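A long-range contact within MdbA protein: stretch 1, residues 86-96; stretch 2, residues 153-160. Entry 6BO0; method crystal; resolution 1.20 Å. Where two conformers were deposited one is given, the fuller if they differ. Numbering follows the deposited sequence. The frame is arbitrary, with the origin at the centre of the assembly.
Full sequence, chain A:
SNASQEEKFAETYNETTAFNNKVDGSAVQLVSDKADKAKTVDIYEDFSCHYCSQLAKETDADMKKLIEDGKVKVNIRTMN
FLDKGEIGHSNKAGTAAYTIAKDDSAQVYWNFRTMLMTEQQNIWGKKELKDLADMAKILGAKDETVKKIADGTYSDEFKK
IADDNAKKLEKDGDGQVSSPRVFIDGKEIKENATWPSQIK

Stretch 1 86-96: EIGHSNKAGTA
Stretch 2, residues 153-160: TYSDEFKK

Two helices, 89-96 and 155-160, pack here with their axes 9.1 Å apart at closest approach and their N-to-C directions at 108°, somewhat beyond perpendicular. Gly88 (phi/psi -124/-153) and Tyr154 (-103/15) are the N-caps; Ile87 is at -93/98. Both helices keep ordinary phi/psi values near -60/-40, and the CA atoms of Thr95 and Ser155 lie 5.6 Å apart, those of Asn91 and Lys159 7.3 Å.

Phe158 covers the most surface. Its CA-to-CB bond points toward the first helix, and chi1 t (178°) with chi2 76° lays the ring against Gly94. Gly94 CA sits 4.0 Å from the centroid of the Phe158 ring, 26° off the normal, a CH-pi contact over the face. Glycine suits this place because an ideal CB would lie 2.3 Å from Phe158 CZ, a clash. Gly94 O also comes within 3.6 Å of Phe158 CD1. Asn91 (chi1 m, -84°; chi2 -73°) starts sideways but its end comes nearer, and Asn91 OD1 meets the ring edge, 3.7 Å from Phe158 CE2.

Thr95, chi1 m, is the second centre. Its hydroxyl donates back to its own helix, Thr95 OG1 to Asn91 O at 2.8 Å, satisfying a polar group that packs 3.4 Å from Phe158 CB. The methyl reaches the start of the second helix: Thr95 CG2 lies 3.6 Å from Ser155 OG (chi1 m) and 3.9 Å from Tyr154 C.

No direct hydrogen bond joins the stretches; a donating water does so instead, its O 3.1 Å from Asn91 OD1 and 3.0 Å from Ser155 O, with a weak bond to Thr95 OG1.

Lys159, m, t, t, t in the conformer given, starts sideways but its end comes nearer. Lys159 CE packs 3.6 Å from Ile87 CD1 (Ile87 chi1 m, chi2 m), while Lys159 NZ forms a long salt bridge, 3.6 Å, with Asp156 OD1.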

# COMPACT_ATOMS: atom_id res chain seq x y z
N GLU A 86 6.65 -15.77 -9.69
CA GLU A 86 7.78 -15.08 -10.30
C GLU A 86 8.01 -13.71 -9.66
O GLU A 86 7.17 -13.24 -8.90
CB GLU A 86 7.52 -14.92 -11.79
CG GLU A 86 7.30 -16.26 -12.49
CD GLU A 86 7.90 -16.31 -13.88
OE1 GLU A 86 9.10 -15.98 -14.02
OE2 GLU A 86 7.19 -16.69 -14.82
N ILE A 87 9.14 -13.09 -9.96
CA ILE A 87 9.38 -11.72 -9.52
C ILE A 87 8.93 -10.79 -10.64
O ILE A 87 9.62 -10.54 -11.63
CB ILE A 87 10.84 -11.49 -9.12
CG1 ILE A 87 11.27 -12.50 -8.04
CG2 ILE A 87 11.04 -10.06 -8.62
CD1 ILE A 87 10.38 -12.52 -6.81
N GLY A 88 7.72 -10.30 -10.47
CA GLY A 88 7.04 -9.48 -11.44
C GLY A 88 6.59 -8.16 -10.85
O GLY A 88 7.19 -7.67 -9.90
N HIS A 89 5.53 -7.62 -11.43
CA HIS A 89 5.08 -6.31 -11.05
C HIS A 89 4.64 -6.21 -9.60
O HIS A 89 4.91 -5.23 -8.91
CB HIS A 89 3.95 -5.84 -11.96
CG HIS A 89 3.59 -4.42 -11.75
ND1 HIS A 89 4.37 -3.39 -12.25
CD2 HIS A 89 2.57 -3.86 -11.07
CE1 HIS A 89 3.82 -2.25 -11.87
NE2 HIS A 89 2.74 -2.50 -11.15
N SER A 90 3.93 -7.24 -9.14
CA SER A 90 3.43 -7.17 -7.77
C SER A 90 4.56 -7.09 -6.75
O SER A 90 4.49 -6.36 -5.75
CB SER A 90 2.51 -8.34 -7.44
OG SER A 90 1.41 -8.38 -8.33
N ASN A 91 5.63 -7.85 -7.02
CA ASN A 91 6.82 -7.81 -6.18
C ASN A 91 7.60 -6.51 -6.33
O ASN A 91 8.06 -5.96 -5.32
CB ASN A 91 7.73 -8.99 -6.51
CG ASN A 91 7.31 -10.24 -5.75
OD1 ASN A 91 7.51 -10.32 -4.53
ND2 ASN A 91 6.69 -11.19 -6.44
N LYS A 92 7.78 -6.04 -7.55
CA LYS A 92 8.58 -4.81 -7.73
C LYS A 92 7.86 -3.60 -7.13
O LYS A 92 8.45 -2.82 -6.38
CB LYS A 92 8.91 -4.61 -9.20
CG LYS A 92 9.82 -5.71 -9.79
CD LYS A 92 9.83 -5.71 -11.30
CE LYS A 92 10.43 -6.98 -11.85
NZ LYS A 92 10.39 -7.00 -13.34
N ALA A 93 6.61 -3.43 -7.49
CA ALA A 93 5.81 -2.34 -6.93
C ALA A 93 5.68 -2.47 -5.42
O ALA A 93 5.82 -1.48 -4.70
CB ALA A 93 4.44 -2.30 -7.59
N GLY A 94 5.42 -3.69 -4.94
CA GLY A 94 5.30 -3.89 -3.53
C GLY A 94 6.58 -3.59 -2.78
O GLY A 94 6.57 -2.95 -1.73
N THR A 95 7.72 -4.03 -3.33
CA THR A 95 9.01 -3.73 -2.71
C THR A 95 9.26 -2.24 -2.66
O THR A 95 9.74 -1.70 -1.66
CB THR A 95 10.14 -4.45 -3.48
OG1 THR A 95 10.00 -5.86 -3.31
CG2 THR A 95 11.50 -4.06 -2.95
N ALA A 96 8.99 -1.55 -3.76
CA ALA A 96 9.20 -0.11 -3.78
C ALA A 96 8.35 0.60 -2.73
O ALA A 96 8.86 1.43 -1.98
CB ALA A 96 8.89 0.45 -5.16
N THR A 153 17.05 -3.43 -2.10
CA THR A 153 17.55 -3.71 -0.76
C THR A 153 16.55 -4.52 0.07
O THR A 153 16.94 -5.41 0.82
CB THR A 153 17.97 -2.39 -0.08
OG1 THR A 153 18.96 -1.75 -0.89
CG2 THR A 153 18.47 -2.62 1.34
N TYR A 154 15.26 -4.21 -0.09
CA TYR A 154 14.23 -4.90 0.66
C TYR A 154 13.46 -5.93 -0.15
O TYR A 154 12.40 -6.40 0.30
CB TYR A 154 13.26 -3.91 1.30
CG TYR A 154 13.89 -3.00 2.34
CD1 TYR A 154 14.68 -3.49 3.38
CD2 TYR A 154 13.63 -1.66 2.31
CE1 TYR A 154 15.21 -2.62 4.33
CE2 TYR A 154 14.12 -0.80 3.26
CZ TYR A 154 14.92 -1.27 4.26
OH TYR A 154 15.39 -0.38 5.19
N SER A 155 13.95 -6.34 -1.32
CA SER A 155 13.23 -7.33 -2.11
C SER A 155 12.96 -8.62 -1.38
O SER A 155 11.85 -9.15 -1.41
CB SER A 155 13.96 -7.60 -3.41
OG SER A 155 13.92 -6.44 -4.24
N ASP A 156 13.96 -9.13 -0.69
CA ASP A 156 13.77 -10.39 0.01
C ASP A 156 12.89 -10.22 1.25
O ASP A 156 12.05 -11.07 1.55
CB ASP A 156 15.13 -10.99 0.33
CG ASP A 156 15.85 -11.52 -0.93
OD1 ASP A 156 15.22 -11.62 -2.01
OD2 ASP A 156 17.05 -11.83 -0.83
N GLU A 157 13.07 -9.12 1.97
CA GLU A 157 12.21 -8.81 3.11
C GLU A 157 10.75 -8.72 2.66
O GLU A 157 9.84 -9.25 3.31
CB GLU A 157 12.68 -7.51 3.71
CG GLU A 157 12.03 -7.12 5.02
CD GLU A 157 12.86 -6.07 5.77
OE1 GLU A 157 14.06 -6.30 5.99
OE2 GLU A 157 12.32 -5.04 6.16
N PHE A 158 10.52 -8.09 1.51
CA PHE A 158 9.18 -7.96 0.98
C PHE A 158 8.59 -9.31 0.60
O PHE A 158 7.40 -9.55 0.80
CB PHE A 158 9.13 -6.99 -0.21
CG PHE A 158 7.73 -6.91 -0.77
CD1 PHE A 158 6.75 -6.18 -0.10
CD2 PHE A 158 7.36 -7.68 -1.85
CE1 PHE A 158 5.44 -6.20 -0.54
CE2 PHE A 158 6.04 -7.70 -2.29
CZ PHE A 158 5.08 -6.97 -1.62
N LYS A 159 9.39 -10.22 0.04
CA LYS A 159 8.87 -11.56 -0.26
C LYS A 159 8.26 -12.19 0.99
O LYS A 159 7.18 -12.82 0.93
CB LYS A 159 9.97 -12.47 -0.84
CG LYS A 159 10.39 -12.13 -2.27
CD LYS A 159 11.45 -13.11 -2.77
CE LYS A 159 12.38 -12.48 -3.79
NZ LYS A 159 13.26 -13.51 -4.41
N LYS A 160 8.95 -12.05 2.12
CA LYS A 160 8.43 -12.59 3.37
C LYS A 160 7.19 -11.83 3.86
O LYS A 160 6.26 -12.43 4.40
CB LYS A 160 9.51 -12.60 4.46
CG LYS A 160 9.02 -13.17 5.79
CD LYS A 160 10.16 -13.51 6.74
CE LYS A 160 9.76 -13.48 8.20
NZ LYS A 160 8.52 -14.17 8.57
O HOH W 1 10.29 -9.12 -3.98